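Local coordinates for protein bifunctional enzyme IspD/IspF (Campylobacter jejuni, PDB 1W55) that catalyses two separate steps of isoprenoid precursor synthesis, transferring CMP from CTP to methylerythritol phosphate and later cyclising the phosphorylated product with release of CMP, at residues L6-A11 and S95-V100; I50-S55 and K65-I70; L228-Q233 and S323-T328. All coordinates share one frame; numbering follows the deposited sequence.

Contact 1. Residues L6-A11 and S95-V100. With C (cytidine-5'-monophosphate), chain D; EDO (1,2-ethanediol), chain F.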
loop_
_atom_site.group_PDB
_atom_site.type_symbol
_atom_site.label_atom_id
_atom_site.label_comp_id
_atom_site.label_asym_id
_atom_site.label_seq_id
_atom_site.Cartn_x
_atom_site.Cartn_y
_atom_site.Cartn_z
ATOM N N LEU A 6 -10.441 5.762 -36.187
ATOM C CA LEU A 6 -9.893 6.590 -35.122
ATOM C C LEU A 6 -8.813 7.517 -35.674
ATOM O O LEU A 6 -7.917 7.067 -36.396
ATOM C CB LEU A 6 -9.341 5.724 -33.972
ATOM C CG LEU A 6 -8.604 6.439 -32.820
ATOM C CD1 LEU A 6 -9.564 7.299 -32.011
ATOM C CD2 LEU A 6 -7.852 5.460 -31.898
ATOM N N ILE A 7 -8.931 8.812 -35.361
ATOM C CA ILE A 7 -7.857 9.766 -35.628
ATOM C C ILE A 7 -7.312 10.299 -34.309
ATOM O O ILE A 7 -8.040 10.924 -33.523
ATOM C CB ILE A 7 -8.322 10.938 -36.529
ATOM C CG1 ILE A 7 -8.796 10.434 -37.903
ATOM C CG2 ILE A 7 -7.194 11.971 -36.680
ATOM C CD1 ILE A 7 -9.444 11.535 -38.774
ATOM N N MET A 8 -6.031 10.029 -34.062
ATOM C CA MET A 8 -5.334 10.576 -32.901
ATOM C C MET A 8 -4.576 11.822 -33.332
ATOM O O MET A 8 -3.759 11.779 -34.250
ATOM C CB MET A 8 -4.375 9.543 -32.288
ATOM C CG MET A 8 -5.047 8.272 -31.752
ATOM S SD MET A 8 -6.293 8.556 -30.458
ATOM C CE MET A 8 -5.280 9.301 -29.149
ATOM N N LEU A 9 -4.850 12.935 -32.671
ATOM C CA LEU A 9 -4.225 14.197 -33.051
ATOM C C LEU A 9 -2.974 14.430 -32.205
ATOM O O LEU A 9 -3.076 14.694 -31.023
ATOM C CB LEU A 9 -5.233 15.354 -32.913
ATOM C CG LEU A 9 -6.417 15.315 -33.898
ATOM C CD1 LEU A 9 -7.438 16.355 -33.543
ATOM C CD2 LEU A 9 -5.965 15.505 -35.362
ATOM N N ALA A 10 -1.803 14.341 -32.825
ATOM C CA ALA A 10 -0.540 14.317 -32.089
ATOM C C ALA A 10 0.546 15.177 -32.733
ATOM O O ALA A 10 1.726 15.019 -32.414
ATOM C CB ALA A 10 -0.047 12.876 -31.950
ATOM N N ALA A 11 0.152 16.079 -33.632
ATOM C CA ALA A 11 1.109 16.961 -34.302
ATOM C C ALA A 11 1.227 18.312 -33.604
ATOM O O ALA A 11 0.548 18.577 -32.617
ATOM C CB ALA A 11 0.739 17.141 -35.782
ATOM N N SER A 95 -9.506 12.312 -31.254
ATOM C CA SER A 95 -9.035 12.570 -29.899
ATOM C C SER A 95 -7.665 13.237 -29.849
ATOM O O SER A 95 -6.786 12.928 -30.652
ATOM C CB SER A 95 -9.017 11.265 -29.090
ATOM O OG SER A 95 -9.082 11.512 -27.695
ATOM N N ASP A 96 -7.502 14.169 -28.909
ATOM C CA ASP A 96 -6.191 14.721 -28.564
ATOM C C ASP A 96 -5.335 13.636 -27.897
ATOM O O ASP A 96 -5.808 12.989 -26.971
ATOM C CB ASP A 96 -6.362 15.877 -27.571
ATOM C CG ASP A 96 -7.402 16.918 -28.020
ATOM O OD1 ASP A 96 -7.573 17.157 -29.235
ATOM O OD2 ASP A 96 -8.082 17.569 -27.206
ATOM N N VAL A 97 -4.085 13.432 -28.327
ATOM C CA VAL A 97 -3.217 12.474 -27.605
ATOM C C VAL A 97 -2.946 12.930 -26.190
ATOM O O VAL A 97 -2.676 12.107 -25.321
ATOM C CB VAL A 97 -1.813 12.192 -28.247
ATOM C CG1 VAL A 97 -1.895 11.174 -29.335
ATOM C CG2 VAL A 97 -1.097 13.459 -28.683
ATOM N N ALA A 98 -3.002 14.236 -25.960
ATOM C CA ALA A 98 -2.706 14.791 -24.646
ATOM C C ALA A 98 -3.795 14.489 -23.616
ATOM O O ALA A 98 -3.607 14.743 -22.430
ATOM C CB ALA A 98 -2.425 16.291 -24.735
ATOM N N ARG A 99 -4.918 13.935 -24.074
ATOM C CA ARG A 99 -5.936 13.357 -23.187
ATOM C C ARG A 99 -5.657 11.860 -23.032
ATOM O O ARG A 99 -6.185 11.019 -23.774
ATOM C CB ARG A 99 -7.344 13.597 -23.743
ATOM C CG ARG A 99 -7.718 15.058 -23.781
ATOM C CD ARG A 99 -9.085 15.319 -24.378
ATOM N NE ARG A 99 -9.321 16.725 -24.689
ATOM C CZ ARG A 99 -9.699 17.649 -23.804
ATOM N NH1 ARG A 99 -9.904 17.327 -22.532
ATOM N NH2 ARG A 99 -9.894 18.901 -24.198
ATOM N N VAL A 100 -4.813 11.539 -22.060
ATOM C CA VAL A 100 -4.145 10.241 -22.032
ATOM C C VAL A 100 -4.956 9.116 -21.406
ATOM O O VAL A 100 -4.955 8.005 -21.925
ATOM C CB VAL A 100 -2.748 10.335 -21.364
ATOM C CG1 VAL A 100 -1.990 9.056 -21.567
ATOM C CG2 VAL A 100 -1.965 11.470 -21.961
HETATM O OP3 C D . -4.952 21.934 -27.327
HETATM P P C D . -4.517 22.170 -28.753
HETATM O OP1 C D . -3.169 22.840 -28.848
HETATM O OP2 C D . -5.592 22.728 -29.656
HETATM O "O5'" C D . -4.179 20.698 -29.318
HETATM C "C5'" C D . -5.155 19.669 -29.372
HETATM C "C4'" C D . -4.576 18.435 -30.065
HETATM O "O4'" C D . -4.386 18.662 -31.467
HETATM C "C3'" C D . -3.227 18.027 -29.504
HETATM O "O3'" C D . -3.274 16.627 -29.296
HETATM C "C2'" C D . -2.225 18.365 -30.586
HETATM O "O2'" C D . -1.118 17.472 -30.619
HETATM C "C1'" C D . -3.066 18.276 -31.850
HETATM N N1 C D . -2.561 19.187 -32.875
HETATM C C2 C D . -2.295 18.672 -34.155
HETATM O O2 C D . -2.494 17.452 -34.404
HETATM N N3 C D . -1.827 19.510 -35.102
HETATM C C4 C D . -1.597 20.824 -34.834
HETATM N N4 C D . -1.116 21.643 -35.806
HETATM C C5 C D . -1.854 21.345 -33.571
HETATM C C6 C D . -2.345 20.490 -32.592
HETATM C C1 EDO F . -10.525 20.064 -27.863
HETATM O O1 EDO F . -9.353 20.002 -27.064
HETATM C C2 EDO F . -11.750 19.996 -26.977
HETATM O O2 EDO F . -11.617 20.940 -25.940
#
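Met8 and Leu9 pair in parallel with Ser95 and Asp96, through backbone bonds from Ser95 N to Ile7 O (3.0 Å), Leu9 N to Ser95 O (2.8 Å) and Val97 N to Leu9 O (3.1 Å). The last donor is tilted 35° from the carbonyl plane of Leu9. On the Met8 and Ser95 face, the Met8 chain bends at chi2 and chi3. Its SD passes Ser95 CB, and CE ends 3.9 Å from Val97 CG1. Both Val97 methyls also touch Ala10 CB, and the pair Ala10 CB to Val97 CG2 is tight at 3.5 Å. Helix 33-42 covers Met8 and Ser95 through Leu41.

Asp96 and Leu9 lie on the other face, where the nucleotide binds. Leu9 O also accepts from O3' of the CMP ribose (2.6 Å), so two donors hold it. Ala11 N donates to base O2, and Ala11 O takes the O2' hydroxyl at 2.8 Å. Asp96 OD1 comes close to ribose C4' and forms a salt bridge with Arg76. Asp96 OD2 receives Arg99 NE on its anti side, 28° out of the carboxylate plane, as a salt bridge of 2.9 Å, and it also accepts from an ethanediol. Arg99 reaches Asp128 of the second subunit as well.

Residues 6-11 thus hold the ribose hydroxyls with the carbonyls of Leu9 and Ala11, while Asp96 lies against the ribose. This is the C-terminal edge of parallel strands, as in nucleotide-binding folds of the GT-A type. Arg76 on OD1 and Arg99 on OD2 grip both oxygens of Asp96, which would fix the rotation of the carboxylate beside the ribose.

Contact 2. Residues I50-S55 and K65-I70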
loop_
_atom_site.group_PDB
_atom_site.type_symbol
_atom_site.label_atom_id
_atom_site.label_comp_id
_atom_site.label_asym_id
_atom_site.label_seq_id
_atom_site.Cartn_x
_atom_site.Cartn_y
_atom_site.Cartn_z
ATOM N N ILE A 50 -6.688 3.325 -37.975
ATOM C CA ILE A 50 -6.182 4.233 -36.951
ATOM C C ILE A 50 -5.150 5.181 -37.562
ATOM O O ILE A 50 -4.126 4.752 -38.099
ATOM C CB ILE A 50 -5.614 3.458 -35.729
ATOM C CG1 ILE A 50 -6.701 2.562 -35.133
ATOM C CG2 ILE A 50 -5.119 4.430 -34.667
ATOM C CD1 ILE A 50 -6.189 1.409 -34.287
ATOM N N VAL A 51 -5.448 6.473 -37.493
ATOM C CA VAL A 51 -4.565 7.498 -38.037
ATOM C C VAL A 51 -3.979 8.348 -36.914
ATOM O O VAL A 51 -4.672 8.706 -35.965
ATOM C CB VAL A 51 -5.297 8.381 -39.091
ATOM C CG1 VAL A 51 -4.352 9.435 -39.694
ATOM C CG2 VAL A 51 -5.894 7.505 -40.201
ATOM N N VAL A 52 -2.691 8.637 -37.011
ATOM C CA VAL A 52 -2.028 9.539 -36.075
ATOM C C VAL A 52 -1.398 10.691 -36.856
ATOM O O VAL A 52 -0.587 10.468 -37.750
ATOM C CB VAL A 52 -0.920 8.823 -35.258
ATOM C CG1 VAL A 52 -0.276 9.782 -34.249
ATOM C CG2 VAL A 52 -1.460 7.580 -34.555
ATOM N N THR A 53 -1.772 11.921 -36.518
ATOM C CA THR A 53 -1.114 13.071 -37.126
ATOM C C THR A 53 0.162 13.353 -36.354
ATOM O O THR A 53 0.193 13.225 -35.130
ATOM C CB THR A 53 -2.022 14.314 -37.142
ATOM O OG1 THR A 53 -2.219 14.774 -35.801
ATOM C CG2 THR A 53 -3.420 13.976 -37.644
ATOM N N SER A 54 1.210 13.746 -37.071
ATOM C CA SER A 54 2.532 13.794 -36.488
ATOM C C SER A 54 3.417 14.866 -37.129
ATOM O O SER A 54 3.290 15.151 -38.313
ATOM C CB SER A 54 3.193 12.413 -36.612
ATOM O OG SER A 54 4.459 12.403 -35.965
ATOM N N SER A 55 4.302 15.447 -36.319
ATOM C CA SER A 55 5.358 16.350 -36.787
ATOM C C SER A 55 6.702 15.632 -36.805
ATOM O O SER A 55 7.729 16.246 -37.108
ATOM C CB SER A 55 5.477 17.568 -35.869
ATOM O OG SER A 55 4.360 18.416 -36.016
ATOM N N LYS A 65 3.976 -0.562 -36.135
ATOM C CA LYS A 65 3.572 -0.784 -37.517
ATOM C C LYS A 65 2.042 -0.795 -37.638
ATOM O O LYS A 65 1.500 -1.064 -38.711
ATOM C CB LYS A 65 4.170 -2.106 -38.032
ATOM C CG LYS A 65 4.091 -3.284 -37.033
ATOM C CD LYS A 65 5.108 -4.382 -37.359
ATOM C CE LYS A 65 6.320 -4.332 -36.432
ATOM N NZ LYS A 65 7.613 -4.357 -37.191
ATOM N N ASN A 66 1.356 -0.483 -36.538
ATOM C CA ASN A 66 -0.099 -0.636 -36.435
ATOM C C ASN A 66 -0.961 0.544 -36.886
ATOM O O ASN A 66 -2.180 0.407 -36.997
ATOM C CB ASN A 66 -0.494 -1.006 -35.000
ATOM C CG ASN A 66 -0.086 -2.419 -34.627
ATOM O OD1 ASN A 66 -0.045 -3.311 -35.479
ATOM N ND2 ASN A 66 0.220 -2.629 -33.351
ATOM N N TYR A 67 -0.355 1.702 -37.127
ATOM C CA TYR A 67 -1.150 2.887 -37.441
ATOM C C TYR A 67 -0.712 3.544 -38.721
ATOM O O TYR A 67 0.407 3.349 -39.192
ATOM C CB TYR A 67 -1.083 3.924 -36.313
ATOM C CG TYR A 67 -1.154 3.357 -34.918
ATOM C CD1 TYR A 67 -0.159 3.641 -33.987
ATOM C CD2 TYR A 67 -2.212 2.543 -34.524
ATOM C CE1 TYR A 67 -0.219 3.131 -32.707
ATOM C CE2 TYR A 67 -2.276 2.022 -33.243
ATOM C CZ TYR A 67 -1.272 2.317 -32.343
ATOM O OH TYR A 67 -1.321 1.808 -31.064
ATOM N N GLU A 68 -1.603 4.343 -39.282
ATOM C CA GLU A 68 -1.220 5.197 -40.394
ATOM C C GLU A 68 -0.813 6.554 -39.848
ATOM O O GLU A 68 -1.519 7.147 -39.026
ATOM C CB GLU A 68 -2.357 5.316 -41.402
ATOM C CG GLU A 68 -2.536 4.046 -42.218
ATOM C CD GLU A 68 -3.463 4.228 -43.405
ATOM O OE1 GLU A 68 -4.422 3.435 -43.513
ATOM O OE2 GLU A 68 -3.225 5.151 -44.224
ATOM N N PHE A 69 0.342 7.026 -40.287
ATOM C CA PHE A 69 0.828 8.329 -39.882
ATOM C C PHE A 69 0.658 9.324 -41.013
ATOM O O PHE A 69 0.833 8.980 -42.184
ATOM C CB PHE A 69 2.288 8.245 -39.460
ATOM C CG PHE A 69 2.496 7.465 -38.203
ATOM C CD1 PHE A 69 2.797 6.099 -38.258
ATOM C CD2 PHE A 69 2.379 8.085 -36.960
ATOM C CE1 PHE A 69 2.986 5.364 -37.094
ATOM C CE2 PHE A 69 2.556 7.361 -35.779
ATOM C CZ PHE A 69 2.864 5.999 -35.839
ATOM N N ILE A 70 0.312 10.556 -40.655
ATOM C CA ILE A 70 0.189 11.622 -41.621
ATOM C C ILE A 70 0.752 12.916 -41.031
ATOM O O ILE A 70 0.595 13.185 -39.837
ATOM C CB ILE A 70 -1.290 11.768 -42.068
ATOM C CG1 ILE A 70 -1.382 12.618 -43.340
ATOM C CG2 ILE A 70 -2.172 12.317 -40.931
ATOM C CD1 ILE A 70 -2.591 12.297 -44.191
HETATM O O HOH W 1 -4.615 1.319 -39.121
#
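Ile50 and Tyr67 meet where the parallel strands 50-54 and 68-70 begin to pair. Their axes lie 29° apart, and four backbone bonds join them: Glu68 N to Ile50 O, Val52 N to Glu68 O, Ile70 N to Val52 O and Ser54 N to Ile70 O.

Tyr67 can be followed outward. Its CB sits 3.6 Å from Ile50 O and 4.1 Å from Val52 CG2. CG lies anti to the carbonyl carbon (chi1 -41°), and the ring leaves the strand beside Ile50. CG and CD2 both meet Ile50 CG2, with CD2 at 3.5 Å. On the other ortho carbon, CD1 grazes Val52 CG2. Farther out, CE2 touches Ile50 CG2 and CD1. Both aliphatic chains approach the ring obliquely. Asn66 CB lies 3.9 Å above one ring face, offset toward the rim. Leu35, Thr38 and Lys39 of helix 33-42 also touch this side chain.

Phe69 lies side by side with Val52, its CD2 3.8 Å from Val52 CB. Met60 and Ile57 of helix 57-61 pack on Phe69. On the opposite face of the sheet, Ile70 CG2 touches both Val51 CG1 (3.8 Å) and Thr53 CG2 (3.9 Å), with Ala83 of helix 76-84 nearby. Thr53 turns OG1 to Ala10 N and to the base O2 of the bound CMP, and Glu68 reaches Lys49 in a salt bridge.

This pairing closes the beta-alpha-beta unit of strand 50-54, helix 57-61 and strand 68-71. Its chemistry is largely apolar on both faces, while the Thr53 hydroxyl supplies a polar group to the nucleotide pocket.

Contact 3. Residues L228-Q233 and S323-T328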
loop_
_atom_site.group_PDB
_atom_site.type_symbol
_atom_site.label_atom_id
_atom_site.label_comp_id
_atom_site.label_asym_id
_atom_site.label_seq_id
_atom_site.Cartn_x
_atom_site.Cartn_y
_atom_site.Cartn_z
ATOM N N LEU A 228 42.017 22.343 -28.766
ATOM C CA LEU A 228 40.836 22.470 -27.913
ATOM C C LEU A 228 40.207 21.097 -27.727
ATOM O O LEU A 228 39.864 20.429 -28.703
ATOM C CB LEU A 228 39.797 23.397 -28.562
ATOM C CG LEU A 228 40.104 24.880 -28.773
ATOM C CD1 LEU A 228 38.870 25.565 -29.354
ATOM C CD2 LEU A 228 40.530 25.561 -27.481
ATOM N N LEU A 229 40.069 20.678 -26.481
ATOM C CA LEU A 229 39.402 19.421 -26.177
ATOM C C LEU A 229 38.359 19.708 -25.109
ATOM O O LEU A 229 38.678 20.288 -24.062
ATOM C CB LEU A 229 40.406 18.372 -25.702
ATOM C CG LEU A 229 41.457 17.868 -26.695
ATOM C CD1 LEU A 229 42.288 16.776 -26.022
ATOM C CD2 LEU A 229 40.830 17.360 -27.997
ATOM N N ALA A 230 37.113 19.324 -25.388
ATOM C CA ALA A 230 35.968 19.704 -24.553
ATOM C C ALA A 230 35.962 21.216 -24.312
ATOM O O ALA A 230 35.596 21.689 -23.225
ATOM C CB ALA A 230 35.965 18.924 -23.221
ATOM N N GLY A 231 36.376 21.963 -25.336
ATOM C CA GLY A 231 36.359 23.415 -25.304
ATOM C C GLY A 231 37.456 24.046 -24.459
ATOM O O GLY A 231 37.427 25.245 -24.215
ATOM N N VAL A 232 38.410 23.238 -24.008
ATOM C CA VAL A 232 39.478 23.681 -23.123
ATOM C C VAL A 232 40.799 23.686 -23.894
ATOM O O VAL A 232 41.137 22.704 -24.563
ATOM C CB VAL A 232 39.591 22.738 -21.895
ATOM C CG1 VAL A 232 40.839 23.068 -21.043
ATOM C CG2 VAL A 232 38.303 22.791 -21.045
ATOM N N GLN A 233 41.551 24.785 -23.812
ATOM C CA GLN A 233 42.816 24.857 -24.540
ATOM C C GLN A 233 43.887 24.009 -23.867
ATOM O O GLN A 233 44.232 24.227 -22.701
ATOM C CB GLN A 233 43.303 26.297 -24.727
ATOM C CG GLN A 233 44.465 26.381 -25.725
ATOM C CD GLN A 233 44.962 27.788 -25.949
ATOM O OE1 GLN A 233 46.039 28.153 -25.469
ATOM N NE2 GLN A 233 44.189 28.582 -26.677
ATOM N N SER A 323 34.554 19.815 -16.135
ATOM C CA SER A 323 33.749 20.932 -15.655
ATOM C C SER A 323 33.092 21.707 -16.809
ATOM O O SER A 323 31.932 22.126 -16.709
ATOM C CB SER A 323 34.586 21.849 -14.737
ATOM O OG SER A 323 33.956 23.112 -14.579
ATOM N N ASN A 324 33.824 21.894 -17.901
ATOM C CA ASN A 324 33.255 22.532 -19.095
ATOM C C ASN A 324 32.145 21.703 -19.781
ATOM O O ASN A 324 31.132 22.259 -20.217
ATOM C CB ASN A 324 34.363 22.891 -20.092
ATOM C CG ASN A 324 33.961 24.029 -21.039
ATOM O OD1 ASN A 324 33.308 25.002 -20.636
ATOM N ND2 ASN A 324 34.343 23.905 -22.302
ATOM N N ILE A 325 32.333 20.382 -19.864
ATOM C CA ILE A 325 31.268 19.475 -20.318
ATOM C C ILE A 325 30.040 19.578 -19.424
ATOM O O ILE A 325 28.921 19.613 -19.920
ATOM C CB ILE A 325 31.742 17.981 -20.382
ATOM C CG1 ILE A 325 32.791 17.771 -21.477
ATOM C CG2 ILE A 325 30.537 17.032 -20.608
ATOM C CD1 ILE A 325 33.632 16.468 -21.299
ATOM N N ALA A 326 30.248 19.609 -18.106
ATOM C CA ALA A 326 29.135 19.729 -17.156
ATOM C C ALA A 326 28.335 21.013 -17.377
ATOM O O ALA A 326 27.107 20.988 -17.349
ATOM C CB ALA A 326 29.638 19.654 -15.688
ATOM N N HIS A 327 29.045 22.126 -17.566
ATOM C CA HIS A 327 28.430 23.447 -17.728
ATOM C C HIS A 327 27.647 23.532 -19.042
ATOM O O HIS A 327 26.506 23.974 -19.053
ATOM C CB HIS A 327 29.500 24.554 -17.642
ATOM C CG HIS A 327 28.989 25.922 -17.982
ATOM N ND1 HIS A 327 29.166 26.497 -19.224
ATOM C CD2 HIS A 327 28.300 26.829 -17.243
ATOM C CE1 HIS A 327 28.610 27.697 -19.235
ATOM N NE2 HIS A 327 28.078 27.923 -18.046
ATOM N N THR A 328 28.273 23.086 -20.130
ATOM C CA THR A 328 27.638 22.983 -21.445
ATOM C C THR A 328 26.337 22.162 -21.412
ATOM O O THR A 328 25.342 22.533 -22.041
ATOM C CB THR A 328 28.634 22.315 -22.435
ATOM O OG1 THR A 328 29.745 23.185 -22.673
ATOM C CG2 THR A 328 28.003 22.087 -23.833
#
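Asn324 joins helix 318-329 to the hairpin turn at Ala230 by a side-chain to backbone hydrogen bond. Its ND2 donates to Ala230 O at 2.7 Å, and the N-H points almost straight at the oxygen. The acceptor lies in the amide plane of Asn324, while ND2 is tilted 21° from the Ala230 carbonyl plane. Chi1 (-156°) puts CG anti to the backbone N, and chi2, 39° to OD1, then turns the amide so that ND2 meets the carbonyl. ND2 also passes 3.6 Å from Gly231 CA.

Apolar contacts flank the bond. Ala230 CB touches Ile325 CG1 (3.8 Å) and CD1 (3.9 Å). Val232 CG2 meets Asn324 CB at 4.1 Å, and the two side chains run antiparallel, one beside the other. Leu249 of helix 248-260 touches both Ala230 and Ile325, and Met321 covers Ala230 and Val232.

Further hydrogen bonds hold each partner. Leu229 and Val232 bond backbone to backbone in both directions, and the Asp247 carboxylate accepts from Ala230 N and Gly231 N. In the helix, Asn324 O accepts from Thr328 N and Thr328 OG1 on opposite faces of its plane.

The turn from Leu229 to Val232 is type I', with positive phi at Ala230 and Gly231. This is a classic two-residue beta hairpin, here docked on a helix of the IspF domain.

Overall arrangement
Contacts 1 and 2 belong to the parallel part of one mixed sheet in the cytidylyltransferase part. Strands 4-9 and 50-54 are neighbours in it, and Met8 N and Leu6 O probably hydrogen-bond to Val51 across them. Contact 2 falls in the chain between the two segments of contact 1. Contact 1 is fully buried and rich in polar groups around the nucleotide. Contact 2 is partly buried and relies more on aliphatic and aromatic packing. Contact 3 lies in the cyclodiphosphate synthase part, its centre about 42 Å from that of contact 1. Also partly buried, it joins a hairpin turn to a helix with a single side-chain bond, not a ladder of backbone bonds.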